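Malate dehydrogenase (Pyrococcus horikoshii, PDB 1V9N) catalyses the NAD-dependent oxidation of (S)-malate to oxaloacetate as a homodimeric member of the LDH2/MDH2 oxidoreductase family. Local coordinates at residues His75-Val80 with Asp91-Leu96; Arg18-Ile23 with Ile39-Leu44; Ala174-Lys179 with Glu298-Met303. All blocks are in the same frame, centred on the assembly; numbering follows the deposited sequence.

Contact 1: His75-Val80 with Asp91-Leu96; sequences HPKIRV and DGDEGL
Asp93 takes the backbone N-H of Lys77 on the anti lone pair of OD2, with Lys77 N 2.7 Å from Asp93 OD2 and the bond straight at 177°. Its CG stands anti to its backbone N (chi1 -165°), so the carboxylate lies alongside Lys77, whose bent chain keeps NZ 6.8 Å from Asp93 OD2. Next to this bond Pro76 packs on the turn, CB 3.5 Å from Gly92 O and 3.7 Å from the bare CA of Gly95. Arg79 and Asp91 form an antiparallel hydrogen-bonded pair: Asp91 N to Arg79 O is 2.9 Å and Arg79 N to Asp91 O 3.2 Å. Behind these contacts, a type I' turn from Gly92 to Gly95 presents Asp93 to Lys77, just ahead of strand 79-84, and an Asx turn steadies it, Asp93 N bonding to Asp91 OD1 at 3.0 Å. Asn124 also donates to Asp91 OD1, while Arg123 forms a salt bridge with OD2. The contact thus closes the open end of the beta-hairpin of strands 79-84 and 87-91 and ties the residues before it to the turn that leads to helix 97-115. Chemically, labour is divided: Asp93 grips Lys77 N-H by one nearly linear bond, whereas Asp91 shares its carboxylate among several donors.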
loop_
_atom_site.group_PDB
_atom_site.type_symbol
_atom_site.label_atom_id
_atom_site.label_comp_id
_atom_site.label_asym_id
_atom_site.label_seq_id
_atom_site.Cartn_x
_atom_site.Cartn_y
_atom_site.Cartn_z
ATOM N N HIS A 75 8.497 31.164 8.254
ATOM C CA HIS A 75 7.539 31.205 9.353
ATOM C C HIS A 75 6.157 30.861 8.830
ATOM O O HIS A 75 5.280 31.722 8.723
ATOM C CB HIS A 75 7.551 32.590 10.001
ATOM C CG HIS A 75 8.918 33.041 10.405
ATOM N ND1 HIS A 75 9.510 32.655 11.593
ATOM C CD2 HIS A 75 9.784 33.900 9.820
ATOM C CE1 HIS A 75 10.675 33.258 11.716
ATOM N NE2 HIS A 75 10.868 34.022 10.653
ATOM N N PRO A 76 5.942 29.581 8.500
ATOM C CA PRO A 76 4.652 29.140 7.979
ATOM C C PRO A 76 3.549 29.171 9.013
ATOM O O PRO A 76 3.756 28.813 10.169
ATOM C CB PRO A 76 4.945 27.721 7.507
ATOM C CG PRO A 76 5.913 27.246 8.544
ATOM C CD PRO A 76 6.851 28.433 8.675
ATOM N N LYS A 77 2.378 29.626 8.589
ATOM C CA LYS A 77 1.226 29.647 9.464
ATOM C C LYS A 77 0.467 28.398 9.038
ATOM O O LYS A 77 -0.425 28.450 8.194
ATOM C CB LYS A 77 0.386 30.906 9.238
ATOM C CG LYS A 77 1.112 32.228 9.519
ATOM C CD LYS A 77 1.597 32.350 10.967
ATOM C CE LYS A 77 2.923 31.625 11.197
ATOM N NZ LYS A 77 3.368 31.682 12.620
ATOM N N ILE A 78 0.879 27.268 9.603
ATOM C CA ILE A 78 0.281 25.975 9.318
ATOM C C ILE A 78 -1.151 26.028 9.834
ATOM O O ILE A 78 -1.386 26.047 11.038
ATOM C CB ILE A 78 1.096 24.870 10.015
ATOM C CG1 ILE A 78 2.581 25.047 9.653
ATOM C CG2 ILE A 78 0.605 23.498 9.587
ATOM C CD1 ILE A 78 3.535 24.130 10.394
ATOM N N ARG A 79 -2.107 26.053 8.911
ATOM C CA ARG A 79 -3.514 26.179 9.270
ATOM C C ARG A 79 -4.413 24.965 9.051
ATOM O O ARG A 79 -4.306 24.263 8.046
ATOM C CB ARG A 79 -4.099 27.377 8.517
ATOM C CG ARG A 79 -5.447 27.842 9.021
ATOM C CD ARG A 79 -5.822 29.184 8.405
ATOM N NE ARG A 79 -6.278 29.068 7.022
ATOM C CZ ARG A 79 -7.430 28.510 6.660
ATOM N NH1 ARG A 79 -8.247 28.010 7.580
ATOM N NH2 ARG A 79 -7.769 28.458 5.377
ATOM N N VAL A 80 -5.315 24.740 10.003
ATOM C CA VAL A 80 -6.275 23.645 9.919
ATOM C C VAL A 80 -7.448 24.139 9.068
ATOM O O VAL A 80 -8.105 25.114 9.425
ATOM C CB VAL A 80 -6.796 23.258 11.314
ATOM C CG1 VAL A 80 -7.853 22.169 11.191
ATOM C CG2 VAL A 80 -5.640 22.778 12.184
ATOM N N ASP A 91 -3.000 23.004 5.780
ATOM C CA ASP A 91 -2.350 23.711 4.677
ATOM C C ASP A 91 -0.993 24.126 5.253
ATOM O O ASP A 91 -0.924 24.884 6.226
ATOM C CB ASP A 91 -3.142 24.946 4.236
ATOM C CG ASP A 91 -2.568 25.578 2.970
ATOM O OD1 ASP A 91 -1.446 26.125 3.038
ATOM O OD2 ASP A 91 -3.228 25.514 1.900
ATOM N N GLY A 92 0.075 23.604 4.655
ATOM C CA GLY A 92 1.424 23.878 5.126
ATOM C C GLY A 92 1.993 25.272 4.955
ATOM O O GLY A 92 3.073 25.565 5.478
ATOM N N ASP A 93 1.286 26.130 4.227
ATOM C CA ASP A 93 1.737 27.503 4.008
ATOM C C ASP A 93 3.178 27.549 3.492
ATOM O O ASP A 93 3.949 28.428 3.854
ATOM C CB ASP A 93 1.598 28.297 5.316
ATOM C CG ASP A 93 1.698 29.807 5.110
ATOM O OD1 ASP A 93 1.249 30.304 4.057
ATOM O OD2 ASP A 93 2.210 30.502 6.016
ATOM N N GLU A 94 3.523 26.578 2.650
ATOM C CA GLU A 94 4.846 26.458 2.030
ATOM C C GLU A 94 6.032 26.308 2.978
ATOM O O GLU A 94 7.174 26.608 2.615
ATOM C CB GLU A 94 5.080 27.639 1.073
ATOM C CG GLU A 94 4.018 27.721 -0.009
ATOM C CD GLU A 94 4.406 28.602 -1.184
ATOM O OE1 GLU A 94 5.547 28.479 -1.687
ATOM O OE2 GLU A 94 3.552 29.405 -1.619
ATOM N N GLY A 95 5.772 25.824 4.186
ATOM C CA GLY A 95 6.853 25.648 5.138
ATOM C C GLY A 95 7.715 24.457 4.771
ATOM O O GLY A 95 7.424 23.736 3.816
ATOM N N LEU A 96 8.801 24.263 5.513
ATOM C CA LEU A 96 9.677 23.123 5.282
ATOM C C LEU A 96 8.809 21.878 5.465
ATOM O O LEU A 96 7.962 21.843 6.353
ATOM C CB LEU A 96 10.809 23.126 6.308
ATOM C CG LEU A 96 11.842 24.229 6.101
ATOM C CD1 LEU A 96 12.544 24.553 7.417
ATOM C CD2 LEU A 96 12.829 23.778 5.029
#

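Contact 2: Arg18-Ile23 with Ile39-Leu44; sequences RLFSFI and IVADNL
Phe20 sets CG anti to its backbone N (chi1 -178°), swinging its ring out across the gap to the opposing helix, and Ile23, one turn further along, also places CG2 anti to its N while CG1 sits beside it. The two residues thereby flank the same methyl group, CB of Ala41, from the N-terminal and C-terminal sides of one helical turn. Ala41 CB rests over one face of the Phe20 ring, 4.0 Å from the ring centroid and 28° off its normal, a CH-pi contact whose shortest approach is Phe20 CE1 to Ala41 CB at 3.6 Å. The same methyl meets Ile23 CG2 at 3.7 Å. At the other branch, Ile23 CD1 lies 4.2 Å from Leu44 CB, three residues after Ala41 and on the same side of the helix. Helices 16-29 and 34-49 follow each other in the chain and form a helical hairpin; the axes of the paired segments come within 9.0 Å, their directions 141° apart. Leu60 of helix 60-69 and Val57 touch Ile23 as well, and Tyr63 touches Leu44. Asp42, at the margin of the packing, has its CB pointing away from helix 16-29 and bonds through OD1 to Tyr133 OH. The side chain of Leu44 lies about 9 Å from a bound NADPH. No hydrogen bond crosses between 18-23 and 39-44, so the pairing depends on dispersion and shape, with aromatic ring, beta-branched chain and small methyl interlocking in a largely buried interface.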
loop_
_atom_site.group_PDB
_atom_site.type_symbol
_atom_site.label_atom_id
_atom_site.label_comp_id
_atom_site.label_asym_id
_atom_site.label_seq_id
_atom_site.Cartn_x
_atom_site.Cartn_y
_atom_site.Cartn_z
ATOM N N ARG A 18 28.124 15.884 15.115
ATOM C CA ARG A 18 28.785 16.940 14.365
ATOM C C ARG A 18 27.980 17.315 13.130
ATOM O O ARG A 18 27.811 18.494 12.822
ATOM C CB ARG A 18 30.187 16.483 13.957
ATOM C CG ARG A 18 31.002 17.512 13.195
ATOM C CD ARG A 18 32.480 17.215 13.367
ATOM N NE ARG A 18 32.857 17.290 14.777
ATOM C CZ ARG A 18 34.020 16.876 15.270
ATOM N NH1 ARG A 18 34.935 16.347 14.467
ATOM N NH2 ARG A 18 34.268 16.994 16.569
ATOM N N LEU A 19 27.488 16.305 12.422
ATOM C CA LEU A 19 26.694 16.538 11.224
ATOM C C LEU A 19 25.417 17.272 11.618
ATOM O O LEU A 19 24.992 18.213 10.944
ATOM C CB LEU A 19 26.345 15.208 10.552
ATOM C CG LEU A 19 25.623 15.292 9.206
ATOM C CD1 LEU A 19 26.493 16.039 8.204
ATOM C CD2 LEU A 19 25.319 13.895 8.700
ATOM N N PHE A 20 24.826 16.846 12.729
ATOM C CA PHE A 20 23.599 17.444 13.234
ATOM C C PHE A 20 23.753 18.933 13.528
ATOM O O PHE A 20 22.955 19.745 13.061
ATOM C CB PHE A 20 23.155 16.736 14.517
ATOM C CG PHE A 20 21.863 17.253 15.077
ATOM C CD1 PHE A 20 20.650 16.677 14.713
ATOM C CD2 PHE A 20 21.853 18.329 15.958
ATOM C CE1 PHE A 20 19.448 17.164 15.218
ATOM C CE2 PHE A 20 20.654 18.824 16.467
ATOM C CZ PHE A 20 19.449 18.238 16.094
ATOM N N SER A 21 24.766 19.283 14.320
ATOM C CA SER A 21 25.000 20.680 14.689
ATOM C C SER A 21 25.311 21.531 13.460
ATOM O O SER A 21 24.967 22.705 13.404
ATOM C CB SER A 21 26.150 20.781 15.697
ATOM O OG SER A 21 27.360 20.315 15.129
ATOM N N PHE A 22 25.969 20.930 12.479
ATOM C CA PHE A 22 26.296 21.638 11.253
ATOM C C PHE A 22 25.003 22.084 10.574
ATOM O O PHE A 22 24.805 23.275 10.315
ATOM C CB PHE A 22 27.080 20.730 10.309
ATOM C CG PHE A 22 27.193 21.272 8.915
ATOM C CD1 PHE A 22 27.941 22.415 8.656
ATOM C CD2 PHE A 22 26.512 20.665 7.864
ATOM C CE1 PHE A 22 28.005 22.946 7.375
ATOM C CE2 PHE A 22 26.571 21.191 6.575
ATOM C CZ PHE A 22 27.316 22.332 6.332
ATOM N N ILE A 23 24.123 21.123 10.296
ATOM C CA ILE A 23 22.846 21.410 9.649
ATOM C C ILE A 23 22.104 22.518 10.382
ATOM O O ILE A 23 21.580 23.439 9.758
ATOM C CB ILE A 23 21.941 20.146 9.595
ATOM C CG1 ILE A 23 22.605 19.071 8.738
ATOM C CG2 ILE A 23 20.570 20.497 9.015
ATOM C CD1 ILE A 23 21.915 17.719 8.813
ATOM N N ILE A 39 14.332 19.948 13.830
ATOM C CA ILE A 39 13.451 18.930 13.255
ATOM C C ILE A 39 13.991 18.510 11.888
ATOM O O ILE A 39 14.059 17.326 11.577
ATOM C CB ILE A 39 12.005 19.460 13.093
ATOM C CG1 ILE A 39 11.365 19.657 14.469
ATOM C CG2 ILE A 39 11.183 18.486 12.258
ATOM C CD1 ILE A 39 10.042 20.399 14.437
ATOM N N VAL A 40 14.381 19.484 11.073
ATOM C CA VAL A 40 14.922 19.176 9.752
ATOM C C VAL A 40 16.199 18.343 9.891
ATOM O O VAL A 40 16.361 17.319 9.224
ATOM C CB VAL A 40 15.243 20.473 8.963
ATOM C CG1 VAL A 40 15.823 20.122 7.596
ATOM C CG2 VAL A 40 13.973 21.308 8.802
ATOM N N ALA A 41 17.096 18.779 10.768
ATOM C CA ALA A 41 18.357 18.074 10.987
ATOM C C ALA A 41 18.104 16.635 11.443
ATOM O O ALA A 41 18.733 15.698 10.952
ATOM C CB ALA A 41 19.195 18.819 12.021
ATOM N N ASP A 42 17.180 16.473 12.386
ATOM C CA ASP A 42 16.833 15.155 12.905
ATOM C C ASP A 42 16.392 14.244 11.756
ATOM O O ASP A 42 16.811 13.091 11.666
ATOM C CB ASP A 42 15.699 15.281 13.927
ATOM C CG ASP A 42 15.420 13.979 14.661
ATOM O OD1 ASP A 42 14.371 13.891 15.337
ATOM O OD2 ASP A 42 16.247 13.045 14.569
ATOM N N ASN A 43 15.549 14.776 10.873
ATOM C CA ASN A 43 15.048 14.016 9.734
ATOM C C ASN A 43 16.144 13.663 8.725
ATOM O O ASN A 43 16.233 12.519 8.268
ATOM C CB ASN A 43 13.917 14.806 9.052
ATOM C CG ASN A 43 13.527 14.235 7.708
ATOM O OD1 ASN A 43 14.193 14.482 6.706
ATOM N ND2 ASN A 43 12.438 13.468 7.675
ATOM N N LEU A 44 16.979 14.636 8.377
ATOM C CA LEU A 44 18.047 14.391 7.415
ATOM C C LEU A 44 19.129 13.476 7.987
ATOM O O LEU A 44 19.666 12.630 7.278
ATOM C CB LEU A 44 18.678 15.716 6.957
ATOM C CG LEU A 44 17.780 16.672 6.163
ATOM C CD1 LEU A 44 18.583 17.904 5.739
ATOM C CD2 LEU A 44 17.235 15.958 4.937
#

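Contact 3: Ala174-Lys179 with Glu298-Met303; sequences APTKDK and EKISQM
The carboxylate plane of Glu298 is met from above: Lys177 NZ stands 34° out of it, 2.9 Å from Glu298 OE1, in a salt bridge. Another flat group, the peptide carbonyl of Lys179, is likewise met from above, since Thr176 OG1 donates to Lys179 O at 2.8 Å from well outside the carbonyl plane. The same hydroxyl accepts from Asp178 N, closing an ST turn in the connection of the beta-hairpin formed by strands 170-174 and 181-185. This turn lies against helix 293-308. Lys177 reaches the helix by bending at chi2, chi3 and chi4, so that its chain folds over Ser301, with Lys177 CG 3.5 Å from Ser301 CB, before crossing Glu298 obliquely; Glu298 bends back at chi2 to meet it. Ser301 OG in turn receives the backbone N-H of Lys177, with Lys177 N 2.9 Å from Ser301 OG and an angle of 164°, and has a further weak bond to Lys297 O. Toward the buried side the contact is apolar. Ile300 CG2 lies 3.9 Å from Thr176 CG2, the two side chains crossing at about a right angle, while Ile300 CD1 extends to Ala174 CB at 4.1 Å. Ile300 also packs on Ile254 of the second subunit, so the helix touches hairpin and dimer partner alike. The polar side ends in a water that gives a hydrogen bond to Asp178 OD2 and lies 2.8 Å from Ser301 OG.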
loop_
_atom_site.group_PDB
_atom_site.type_symbol
_atom_site.label_atom_id
_atom_site.label_comp_id
_atom_site.label_asym_id
_atom_site.label_seq_id
_atom_site.Cartn_x
_atom_site.Cartn_y
_atom_site.Cartn_z
ATOM N N ALA A 174 5.343 0.036 13.254
ATOM C CA ALA A 174 4.554 -0.541 14.331
ATOM C C ALA A 174 5.506 -0.921 15.457
ATOM O O ALA A 174 6.624 -1.360 15.204
ATOM C CB ALA A 174 3.809 -1.770 13.837
ATOM N N PRO A 175 5.085 -0.743 16.716
ATOM C CA PRO A 175 5.972 -1.102 17.824
ATOM C C PRO A 175 6.066 -2.623 17.995
ATOM O O PRO A 175 5.136 -3.354 17.642
ATOM C CB PRO A 175 5.316 -0.421 19.023
ATOM C CG PRO A 175 3.863 -0.487 18.685
ATOM C CD PRO A 175 3.832 -0.141 17.211
ATOM N N THR A 176 7.200 -3.091 18.511
ATOM C CA THR A 176 7.398 -4.518 18.753
ATOM C C THR A 176 8.030 -4.673 20.139
ATOM O O THR A 176 8.182 -3.690 20.875
ATOM C CB THR A 176 8.350 -5.164 17.713
ATOM O OG1 THR A 176 9.703 -4.830 18.035
ATOM C CG2 THR A 176 8.035 -4.671 16.296
ATOM N N LYS A 177 8.389 -5.902 20.498
ATOM C CA LYS A 177 9.031 -6.149 21.783
ATOM C C LYS A 177 10.414 -5.498 21.764
ATOM O O LYS A 177 10.972 -5.173 22.811
ATOM C CB LYS A 177 9.185 -7.654 22.033
ATOM C CG LYS A 177 7.874 -8.435 22.104
ATOM C CD LYS A 177 7.123 -8.186 23.404
ATOM C CE LYS A 177 7.913 -8.689 24.609
ATOM N NZ LYS A 177 8.242 -10.145 24.511
ATOM N N ASP A 178 10.962 -5.308 20.565
ATOM C CA ASP A 178 12.281 -4.706 20.409
ATOM C C ASP A 178 12.185 -3.416 19.595
ATOM O O ASP A 178 11.456 -2.504 19.971
ATOM C CB ASP A 178 13.220 -5.707 19.735
ATOM C CG ASP A 178 13.188 -7.077 20.409
ATOM O OD1 ASP A 178 13.456 -7.146 21.627
ATOM O OD2 ASP A 178 12.886 -8.079 19.726
ATOM N N LYS A 179 12.915 -3.328 18.488
ATOM C CA LYS A 179 12.859 -2.123 17.663
ATOM C C LYS A 179 11.626 -2.138 16.766
ATOM O O LYS A 179 11.185 -3.195 16.307
ATOM C CB LYS A 179 14.133 -1.983 16.830
ATOM C CG LYS A 179 15.346 -1.653 17.685
ATOM C CD LYS A 179 16.623 -1.493 16.881
ATOM C CE LYS A 179 17.800 -1.223 17.825
ATOM N NZ LYS A 179 19.118 -1.237 17.131
ATOM N N GLU A 298 3.807 -8.683 21.594
ATOM C CA GLU A 298 4.167 -10.089 21.692
ATOM C C GLU A 298 3.865 -10.792 20.369
ATOM O O GLU A 298 4.728 -11.440 19.792
ATOM C CB GLU A 298 3.380 -10.761 22.819
ATOM C CG GLU A 298 3.862 -12.155 23.159
ATOM C CD GLU A 298 5.301 -12.168 23.638
ATOM O OE1 GLU A 298 5.609 -11.469 24.629
ATOM O OE2 GLU A 298 6.125 -12.878 23.024
ATOM N N LYS A 299 2.639 -10.643 19.880
ATOM C CA LYS A 299 2.250 -11.293 18.639
ATOM C C LYS A 299 3.043 -10.888 17.400
ATOM O O LYS A 299 3.431 -11.749 16.604
ATOM C CB LYS A 299 0.755 -11.090 18.389
ATOM C CG LYS A 299 -0.127 -11.801 19.403
ATOM C CD LYS A 299 0.185 -13.290 19.445
ATOM C CE LYS A 299 -0.724 -14.019 20.418
ATOM N NZ LYS A 299 -0.429 -15.483 20.426
ATOM N N ILE A 300 3.292 -9.594 17.222
ATOM C CA ILE A 300 4.033 -9.162 16.041
ATOM C C ILE A 300 5.488 -9.625 16.092
ATOM O O ILE A 300 6.054 -10.006 15.068
ATOM C CB ILE A 300 3.979 -7.623 15.843
ATOM C CG1 ILE A 300 4.422 -7.283 14.419
ATOM C CG2 ILE A 300 4.865 -6.914 16.867
ATOM C CD1 ILE A 300 4.271 -5.808 14.043
ATOM N N SER A 301 6.086 -9.599 17.279
ATOM C CA SER A 301 7.470 -10.040 17.437
ATOM C C SER A 301 7.580 -11.535 17.182
ATOM O O SER A 301 8.591 -12.007 16.666
ATOM C CB SER A 301 7.988 -9.719 18.839
ATOM O OG SER A 301 8.274 -8.341 18.970
ATOM N N GLN A 302 6.539 -12.282 17.546
ATOM C CA GLN A 302 6.535 -13.722 17.317
ATOM C C GLN A 302 6.440 -13.986 15.817
ATOM O O GLN A 302 7.048 -14.930 15.298
ATOM C CB GLN A 302 5.362 -14.383 18.048
ATOM C CG GLN A 302 5.376 -14.151 19.557
ATOM C CD GLN A 302 4.509 -15.138 20.324
ATOM O OE1 GLN A 302 3.383 -15.439 19.928
ATOM N NE2 GLN A 302 5.033 -15.635 21.440
HETATM N N MSE A 303 5.672 -13.151 15.120
HETATM C CA MSE A 303 5.532 -13.289 13.673
HETATM C C MSE A 303 6.881 -12.998 13.016
HETATM O O MSE A 303 7.324 -13.730 12.135
HETATM C CB MSE A 303 4.486 -12.310 13.134
HETATM C CG MSE A 303 4.423 -12.244 11.615
HETATM SE SE MSE A 303 3.152 -10.931 10.929
HETATM C CE MSE A 303 4.271 -9.346 10.999
HETATM O O HOH W 1 10.872 -8.477 17.932
#

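Overall arrangement
Contact 2 is the most buried of the three and essentially apolar, with no hydrogen bond between its helices, whereas contacts 1 and 3 are partly buried and hold loops and, in contact 1, a strand pair with hydrogen bonds. Contact 1 relies on main-chain N-H groups at one edge of the seven-stranded sheet; contact 3, at the hairpin that includes the other outermost strand, 181-185, adds a salt bridge and a water, and its helix borders the second subunit. Contacts 1 and 2 are neighbours: Leu96 CD1 packs on Val40 CG2 at 3.8 Å, joining the start of helix 97-115 to helix 34-49. Contact 3 stands apart, its centre 29 Å from that of contact 2 and 36 Å from that of contact 1.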